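Local coordinates for 2-CYS peroxiredoxin (PDB 2H01), which probably reduces hydrogen peroxide and organic hydroperoxides to water and alcohols as a thiol-specific, thioredoxin-dependent peroxidase of the peroxiredoxin family, at residues A[36-41]-A[106-111]. Sequence-based numbering, arbitrary orientation.
Sequences LYFYPL and SIARSY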
ATOM      1  N   LEU A  36      -1.017  -1.351   1.414  1.00 17.68           N
ATOM      2  CA  LEU A  36       0.304  -1.610   0.856  1.00 17.03           C
ATOM      3  C   LEU A  36       0.195  -1.481  -0.656  1.00 18.42           C
ATOM      4  O   LEU A  36      -0.659  -2.128  -1.273  1.00 19.69           O
ATOM      5  CB  LEU A  36       0.768  -3.031   1.204  1.00 14.46           C
ATOM      6  CG  LEU A  36       2.079  -3.465   0.517  1.00 15.51           C
ATOM      7  CD1 LEU A  36       3.248  -2.674   1.095  1.00 15.46           C
ATOM      8  CD2 LEU A  36       2.315  -4.963   0.698  1.00 14.29           C
ATOM      9  N   TYR A  37       1.047  -0.653  -1.258  1.00 17.78           N
ATOM     10  CA  TYR A  37       1.015  -0.484  -2.705  1.00 17.92           C
ATOM     11  C   TYR A  37       2.397  -0.645  -3.316  1.00 19.08           C
ATOM     12  O   TYR A  37       3.406  -0.354  -2.675  1.00 19.08           O
ATOM     13  CB  TYR A  37       0.417   0.884  -3.091  1.00 17.16           C
ATOM     14  CG  TYR A  37       1.268   2.098  -2.752  1.00 15.58           C
ATOM     15  CD1 TYR A  37       1.159   2.732  -1.518  1.00 16.13           C
ATOM     16  CD2 TYR A  37       2.165   2.620  -3.682  1.00 14.49           C
ATOM     17  CE1 TYR A  37       1.914   3.869  -1.210  1.00 16.06           C
ATOM     18  CE2 TYR A  37       2.936   3.749  -3.389  1.00 14.96           C
ATOM     19  CZ  TYR A  37       2.801   4.369  -2.152  1.00 16.50           C
ATOM     20  OH  TYR A  37       3.542   5.490  -1.877  1.00 16.19           O
ATOM     21  N   PHE A  38       2.438  -1.117  -4.558  1.00 19.79           N
ATOM     22  CA  PHE A  38       3.701  -1.337  -5.259  1.00 21.04           C
ATOM     23  C   PHE A  38       3.885  -0.492  -6.513  1.00 21.55           C
ATOM     24  O   PHE A  38       2.940  -0.216  -7.246  1.00 22.85           O
ATOM     25  CB  PHE A  38       3.842  -2.805  -5.697  1.00 19.95           C
ATOM     26  CG  PHE A  38       3.988  -3.779  -4.569  1.00 19.90           C
ATOM     27  CD1 PHE A  38       2.869  -4.281  -3.914  1.00 21.88           C
ATOM     28  CD2 PHE A  38       5.250  -4.203  -4.159  1.00 21.11           C
ATOM     29  CE1 PHE A  38       2.999  -5.200  -2.859  1.00 22.81           C
ATOM     30  CE2 PHE A  38       5.398  -5.118  -3.105  1.00 23.21           C
ATOM     31  CZ  PHE A  38       4.264  -5.617  -2.455  1.00 23.91           C
ATOM     32  N   TYR A  39       5.116  -0.074  -6.756  1.00 21.59           N
ATOM     33  CA  TYR A  39       5.429   0.656  -7.974  1.00 20.82           C
ATOM     34  C   TYR A  39       6.777   0.083  -8.429  1.00 20.09           C
ATOM     35  O   TYR A  39       7.547  -0.424  -7.620  1.00 19.16           O
ATOM     36  CB  TYR A  39       5.478   2.171  -7.743  1.00 21.46           C
ATOM     37  CG  TYR A  39       6.478   2.654  -6.721  1.00 23.77           C
ATOM     38  CD1 TYR A  39       6.190   2.603  -5.357  1.00 22.89           C
ATOM     39  CD2 TYR A  39       7.718   3.173  -7.122  1.00 24.18           C
ATOM     40  CE1 TYR A  39       7.104   3.056  -4.418  1.00 22.04           C
ATOM     41  CE2 TYR A  39       8.642   3.626  -6.191  1.00 22.46           C
ATOM     42  CZ  TYR A  39       8.328   3.566  -4.842  1.00 22.26           C
ATOM     43  OH  TYR A  39       9.232   4.010  -3.918  1.00 21.89           O
ATOM     44  N   PRO A  40       7.057   0.128  -9.737  1.00 20.71           N
ATOM     45  CA  PRO A  40       8.304  -0.390 -10.307  1.00 21.58           C
ATOM     46  C   PRO A  40       9.607   0.163  -9.732  1.00 21.70           C
ATOM     47  O   PRO A  40      10.380  -0.552  -9.092  1.00 22.22           O
ATOM     48  CB  PRO A  40       8.174  -0.054 -11.797  1.00 20.53           C
ATOM     49  CG  PRO A  40       6.694  -0.013 -12.031  1.00 19.72           C
ATOM     50  CD  PRO A  40       6.189   0.687 -10.791  1.00 21.05           C
ATOM     51  N   LEU A  41       9.841   1.448  -9.967  1.00 21.53           N
ATOM     52  CA  LEU A  41      11.089   2.066  -9.555  1.00 21.85           C
ATOM     53  C   LEU A  41      11.036   3.524  -9.172  1.00 22.87           C
ATOM     54  O   LEU A  41      10.095   4.251  -9.485  1.00 23.64           O
ATOM     55  CB  LEU A  41      12.104   1.947 -10.691  1.00 21.42           C
ATOM     56  CG  LEU A  41      12.463   0.567 -11.227  1.00 19.63           C
ATOM     57  CD1 LEU A  41      13.193   0.723 -12.554  1.00 18.41           C
ATOM     58  CD2 LEU A  41      13.314  -0.175 -10.204  1.00 21.32           C
ATOM     59  N   SER A 106      11.868 -10.001  -2.270  1.00 32.37           N
ATOM     60  CA  SER A 106      11.089 -11.019  -1.600  1.00 32.56           C
ATOM     61  C   SER A 106       9.619 -10.652  -1.398  1.00 31.85           C
ATOM     62  O   SER A 106       8.745 -11.473  -1.561  1.00 31.84           O
ATOM     63  CB  SER A 106      11.756 -11.431  -0.282  1.00 32.32           C
ATOM     64  OG  SER A 106      11.663 -10.438   0.716  1.00 33.29           O
ATOM     65  N   ILE A 107       9.364  -9.405  -1.050  1.00 20.00           N
ATOM     66  CA  ILE A 107       8.016  -8.951  -0.773  1.00 20.00           C
ATOM     67  C   ILE A 107       7.168  -8.967  -2.031  1.00 20.00           C
ATOM     68  O   ILE A 107       6.096  -9.556  -2.052  1.00 31.48           O
ATOM     69  CB  ILE A 107       8.031  -7.563  -0.105  1.00 20.00           C
ATOM     70  CG1 ILE A 107       8.781  -7.632   1.222  1.00 20.00           C
ATOM     71  CG2 ILE A 107       6.636  -7.058   0.099  1.00 20.00           C
ATOM     72  CD1 ILE A 107       9.374  -6.336   1.692  1.00 20.00           C
ATOM     73  N   ALA A 108       7.671  -8.344  -3.086  1.00 30.13           N
ATOM     74  CA  ALA A 108       6.986  -8.364  -4.359  1.00 29.65           C
ATOM     75  C   ALA A 108       6.673  -9.790  -4.742  1.00 28.80           C
ATOM     76  O   ALA A 108       5.600 -10.073  -5.235  1.00 28.14           O
ATOM     77  CB  ALA A 108       7.792  -7.684  -5.430  1.00 29.74           C
ATOM     78  N   ARG A 109       7.609 -10.690  -4.496  1.00 29.74           N
ATOM     79  CA  ARG A 109       7.410 -12.074  -4.904  1.00 30.43           C
ATOM     80  C   ARG A 109       6.264 -12.723  -4.124  1.00 29.21           C
ATOM     81  O   ARG A 109       5.387 -13.353  -4.715  1.00 28.19           O
ATOM     82  CB  ARG A 109       8.705 -12.877  -4.687  1.00 30.59           C
ATOM     83  CG  ARG A 109       8.774 -14.183  -5.483  1.00 30.86           C
ATOM     84  CD  ARG A 109       9.960 -15.048  -5.042  1.00 31.02           C
ATOM     85  NE  ARG A 109      11.216 -14.301  -5.049  1.00 29.92           N
ATOM     86  CZ  ARG A 109      11.863 -13.936  -6.148  1.00 29.12           C
ATOM     87  NH1 ARG A 109      11.377 -14.258  -7.338  1.00 30.08           N
ATOM     88  NH2 ARG A 109      12.990 -13.242  -6.060  1.00 29.94           N
ATOM     89  N   SER A 110       6.275 -12.557  -2.801  1.00 28.19           N
ATOM     90  CA  SER A 110       5.241 -13.140  -1.943  1.00 27.22           C
ATOM     91  C   SER A 110       3.836 -12.676  -2.307  1.00 26.71           C
ATOM     92  O   SER A 110       2.862 -13.397  -2.097  1.00 27.03           O
ATOM     93  CB  SER A 110       5.526 -12.820  -0.472  1.00 25.65           C
ATOM     94  OG  SER A 110       5.436 -11.430  -0.219  1.00 24.29           O
ATOM     95  N   TYR A 111       3.737 -11.477  -2.869  1.00 26.91           N
ATOM     96  CA  TYR A 111       2.456 -10.913  -3.268  1.00 27.13           C
ATOM     97  C   TYR A 111       2.179 -11.134  -4.749  1.00 28.21           C
ATOM     98  O   TYR A 111       1.183 -10.648  -5.287  1.00 27.74           O
ATOM     99  CB  TYR A 111       2.422  -9.423  -2.905  1.00 26.24           C
ATOM    100  CG  TYR A 111       2.202  -9.190  -1.412  1.00 25.23           C
ATOM    101  CD1 TYR A 111       0.913  -9.075  -0.886  1.00 23.15           C
ATOM    102  CD2 TYR A 111       3.271  -9.175  -0.519  1.00 22.76           C
ATOM    103  CE1 TYR A 111       0.695  -8.958   0.490  1.00 22.46           C
ATOM    104  CE2 TYR A 111       3.064  -9.057   0.866  1.00 22.40           C
ATOM    105  CZ  TYR A 111       1.772  -8.949   1.363  1.00 22.39           C
ATOM    106  OH  TYR A 111       1.551  -8.818   2.719  1.00 22.00           O
TER
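The ring of Phe-38 pushes its far edge into the short helix 106-110, where CG2 of Ile-107 lies near the ring plane, 3.8 Å from Phe-38 CZ. Phe-38 CE2 comes equally close to the backbone of the helix, 3.8 Å from Ala-108 CA, with the methyl of Ala-108 slightly farther off. With CG1 of Ile-107 beside the backbone N (chi1 -61°), CG2 is anti to it and is the branch that meets the ring. Tyr-111, the first residue past the helix, crosses Phe-38 at about a right angle, side chain to side chain; Phe-38 CZ is 4.2 Å from Tyr-111 CD2, and the two rings form an oblique pair, planes at 45°. Leu-36 meets the same tyrosine tip to tip: its CD2 methyl sits over one face in a CH-pi contact, 4.2 Å from the Tyr-111 ring centroid and displaced toward the CZ and CE2 side. In this thioredoxin-like fold, strand 33-38 runs between strands 66-72 and 119-127; Leu-36 and Phe-38 point toward segment 106-111, while Tyr-37 between them packs on helix 49-56 across the sheet. All five touching residues are buried and meet through carbon atoms alone; Tyr-111 OH makes a weak hydrogen bond to Pro-7 O. Ile-107 O accepts both Tyr-111 N and Ser-110 OG, the latter at 2.7 Å. The Asp-102 carboxylate accepts the amides of Ile-107 (OD1) and Ala-108 (OD2).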